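Local coordinates for hemoglobin chain d1 (Lumbricus terrestris, PDB 1X9F), which probably carries oxygen, as a heme-containing globin subunit of the earthworm's multi-chain hemoglobin, at residues D[25-28]-D[29-33]. Residues are numbered along the deposited sequence; the frame is centred on the assembly and turned at random.
Sequences VAFG and LELWR. With CMO (carbon monoxide), chain U.
W32 brings CD1 of its indole against the carbonyl oxygen of G28, one turn back in helix 21-38, at 3.1 Å. The same oxygen accepts the backbone N-H of W32 at 3.0 Å in a nearly straight bond (170° at the hydrogen). With CG anti to the carbonyl carbon (chi1 -74°), the benzo end reaches the distal pocket, where CZ2 comes to 3.0 Å from the oxygen of the bound carbon monoxide. F46 and F59 meet the indole edge-to-face, while H62 hydrogen-bonds the ligand. Replacing this indole by an alanine side chain is likely to remove the aromatic surface beside the ligand's oxygen and leave both phenylalanines without their ring partner. Round the helix, F27 CE1 approaches L31 CD2 at 4.4 Å, a loose apolar pairing that continues onto helix 101-119 through L111 and F107. E30, its chain extended beyond CG, forms a salt bridge with R118 of that helix. Consecutive i to i+4 bonds, among them L31 N to F27 O at 3.0 Å, illustrate how a regular alpha-helix can serve packing and ligand at once, here in the distal heme pocket of a globin fold.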
ATOM      1  N   VAL D  25       1.820 -17.459  -6.153  1.00 26.82           N
ATOM      2  CA  VAL D  25       2.375 -18.046  -4.935  1.00 27.08           C
ATOM      3  C   VAL D  25       1.853 -17.359  -3.666  1.00 24.36           C
ATOM      4  O   VAL D  25       1.493 -18.037  -2.704  1.00 25.54           O
ATOM      5  CB  VAL D  25       3.923 -18.051  -4.965  1.00 28.17           C
ATOM      6  CG1 VAL D  25       4.495 -18.785  -3.754  1.00 29.60           C
ATOM      7  CG2 VAL D  25       4.417 -18.711  -6.250  1.00 27.94           C
ATOM      8  N   ALA D  26       1.794 -16.028  -3.660  1.00 23.26           N
ATOM      9  CA  ALA D  26       1.298 -15.313  -2.482  1.00 24.68           C
ATOM     10  C   ALA D  26      -0.203 -15.498  -2.280  1.00 24.78           C
ATOM     11  O   ALA D  26      -0.679 -15.563  -1.145  1.00 25.04           O
ATOM     12  CB  ALA D  26       1.653 -13.834  -2.548  1.00 22.45           C
ATOM     13  N   PHE D  27      -0.937 -15.589  -3.386  1.00 24.45           N
ATOM     14  CA  PHE D  27      -2.385 -15.743  -3.334  1.00 24.95           C
ATOM     15  C   PHE D  27      -2.700 -17.088  -2.703  1.00 25.53           C
ATOM     16  O   PHE D  27      -3.516 -17.184  -1.774  1.00 25.46           O
ATOM     17  CB  PHE D  27      -2.966 -15.654  -4.750  1.00 26.90           C
ATOM     18  CG  PHE D  27      -4.453 -15.864  -4.820  1.00 27.52           C
ATOM     19  CD1 PHE D  27      -4.984 -17.148  -4.861  1.00 25.76           C
ATOM     20  CD2 PHE D  27      -5.323 -14.780  -4.859  1.00 31.89           C
ATOM     21  CE1 PHE D  27      -6.357 -17.351  -4.923  1.00 25.07           C
ATOM     22  CE2 PHE D  27      -6.700 -14.975  -4.927  1.00 32.04           C
ATOM     23  CZ  PHE D  27      -7.215 -16.264  -4.960  1.00 28.14           C
ATOM     24  N   GLY D  28      -2.035 -18.124  -3.212  1.00 26.00           N
ATOM     25  CA  GLY D  28      -2.258 -19.488  -2.741  1.00 28.77           C
ATOM     26  C   GLY D  28      -1.985 -19.681  -1.260  1.00 25.96           C
ATOM     27  O   GLY D  28      -2.731 -20.380  -0.570  1.00 24.11           O
ATOM     28  N   LEU D  29      -0.908 -19.061  -0.787  1.00 26.77           N
ATOM     29  CA  LEU D  29      -0.482 -19.143   0.604  1.00 28.46           C
ATOM     30  C   LEU D  29      -1.522 -18.485   1.500  1.00 27.85           C
ATOM     31  O   LEU D  29      -1.951 -19.065   2.502  1.00 26.82           O
ATOM     32  CB  LEU D  29       0.886 -18.461   0.768  1.00 30.21           C
ATOM     33  CG  LEU D  29       1.445 -18.152   2.165  1.00 36.38           C
ATOM     34  CD1 LEU D  29       2.187 -19.351   2.746  1.00 43.14           C
ATOM     35  CD2 LEU D  29       2.366 -16.941   2.114  1.00 35.34           C
ATOM     36  N   GLU D  30      -1.925 -17.275   1.122  1.00 28.11           N
ATOM     37  CA  GLU D  30      -2.913 -16.524   1.882  1.00 29.06           C
ATOM     38  C   GLU D  30      -4.206 -17.317   1.991  1.00 26.85           C
ATOM     39  O   GLU D  30      -4.819 -17.378   3.061  1.00 27.30           O
ATOM     40  CB  GLU D  30      -3.186 -15.176   1.225  1.00 29.85           C
ATOM     41  CG  GLU D  30      -4.051 -14.255   2.072  1.00 35.41           C
ATOM     42  CD  GLU D  30      -4.315 -12.922   1.403  1.00 48.06           C
ATOM     43  OE1 GLU D  30      -3.504 -12.501   0.546  1.00 44.80           O
ATOM     44  OE2 GLU D  30      -5.337 -12.283   1.736  1.00 53.68           O
ATOM     45  N   LEU D  31      -4.600 -17.924   0.874  1.00 25.73           N
ATOM     46  CA  LEU D  31      -5.773 -18.776   0.820  1.00 24.29           C
ATOM     47  C   LEU D  31      -5.672 -19.938   1.799  1.00 26.07           C
ATOM     48  O   LEU D  31      -6.545 -20.078   2.655  1.00 30.61           O
ATOM     49  CB  LEU D  31      -6.029 -19.280  -0.609  1.00 23.25           C
ATOM     50  CG  LEU D  31      -7.103 -20.355  -0.846  1.00 20.85           C
ATOM     51  CD1 LEU D  31      -8.476 -19.878  -0.402  1.00 22.79           C
ATOM     52  CD2 LEU D  31      -7.136 -20.762  -2.313  1.00 21.23           C
ATOM     53  N   TRP D  32      -4.625 -20.759   1.690  1.00 25.14           N
ATOM     54  CA  TRP D  32      -4.500 -21.934   2.566  1.00 26.35           C
ATOM     55  C   TRP D  32      -4.292 -21.605   4.022  1.00 27.24           C
ATOM     56  O   TRP D  32      -4.722 -22.359   4.892  1.00 25.04           O
ATOM     57  CB  TRP D  32      -3.425 -22.901   2.078  1.00 26.16           C
ATOM     58  CG  TRP D  32      -3.916 -23.597   0.908  1.00 23.05           C
ATOM     59  CD1 TRP D  32      -3.552 -23.371  -0.377  1.00 22.53           C
ATOM     60  CD2 TRP D  32      -4.937 -24.590   0.874  1.00 25.70           C
ATOM     61  NE1 TRP D  32      -4.271 -24.182  -1.222  1.00 25.25           N
ATOM     62  CE2 TRP D  32      -5.130 -24.942  -0.474  1.00 23.05           C
ATOM     63  CE3 TRP D  32      -5.709 -25.235   1.854  1.00 27.77           C
ATOM     64  CZ2 TRP D  32      -6.052 -25.901  -0.867  1.00 25.17           C
ATOM     65  CZ3 TRP D  32      -6.629 -26.192   1.460  1.00 22.02           C
ATOM     66  CH2 TRP D  32      -6.788 -26.519   0.112  1.00 26.63           C
ATOM     67  N   ARG D  33      -3.636 -20.484   4.294  1.00 28.88           N
ATOM     68  CA  ARG D  33      -3.437 -20.090   5.672  1.00 29.76           C
ATOM     69  C   ARG D  33      -4.769 -19.771   6.332  1.00 32.23           C
ATOM     70  O   ARG D  33      -5.017 -20.193   7.461  1.00 32.64           O
ATOM     71  CB  ARG D  33      -2.504 -18.902   5.790  1.00 29.66           C
ATOM     72  CG  ARG D  33      -2.067 -18.708   7.219  1.00 32.31           C
ATOM     73  CD  ARG D  33      -1.149 -17.559   7.422  1.00 39.33           C
ATOM     74  NE  ARG D  33      -1.801 -16.295   7.105  1.00 42.68           N
ATOM     75  CZ  ARG D  33      -1.223 -15.112   7.244  1.00 49.40           C
ATOM     76  NH1 ARG D  33       0.023 -15.022   7.697  1.00 50.73           N
ATOM     77  NH2 ARG D  33      -1.890 -14.008   6.933  1.00 46.44           N
TER
HETATM   78  C   CMO U1164      -5.978 -28.853  -3.005  1.00 32.24           C
HETATM   79  O   CMO U1164      -5.506 -28.684  -1.767  1.00 37.11           O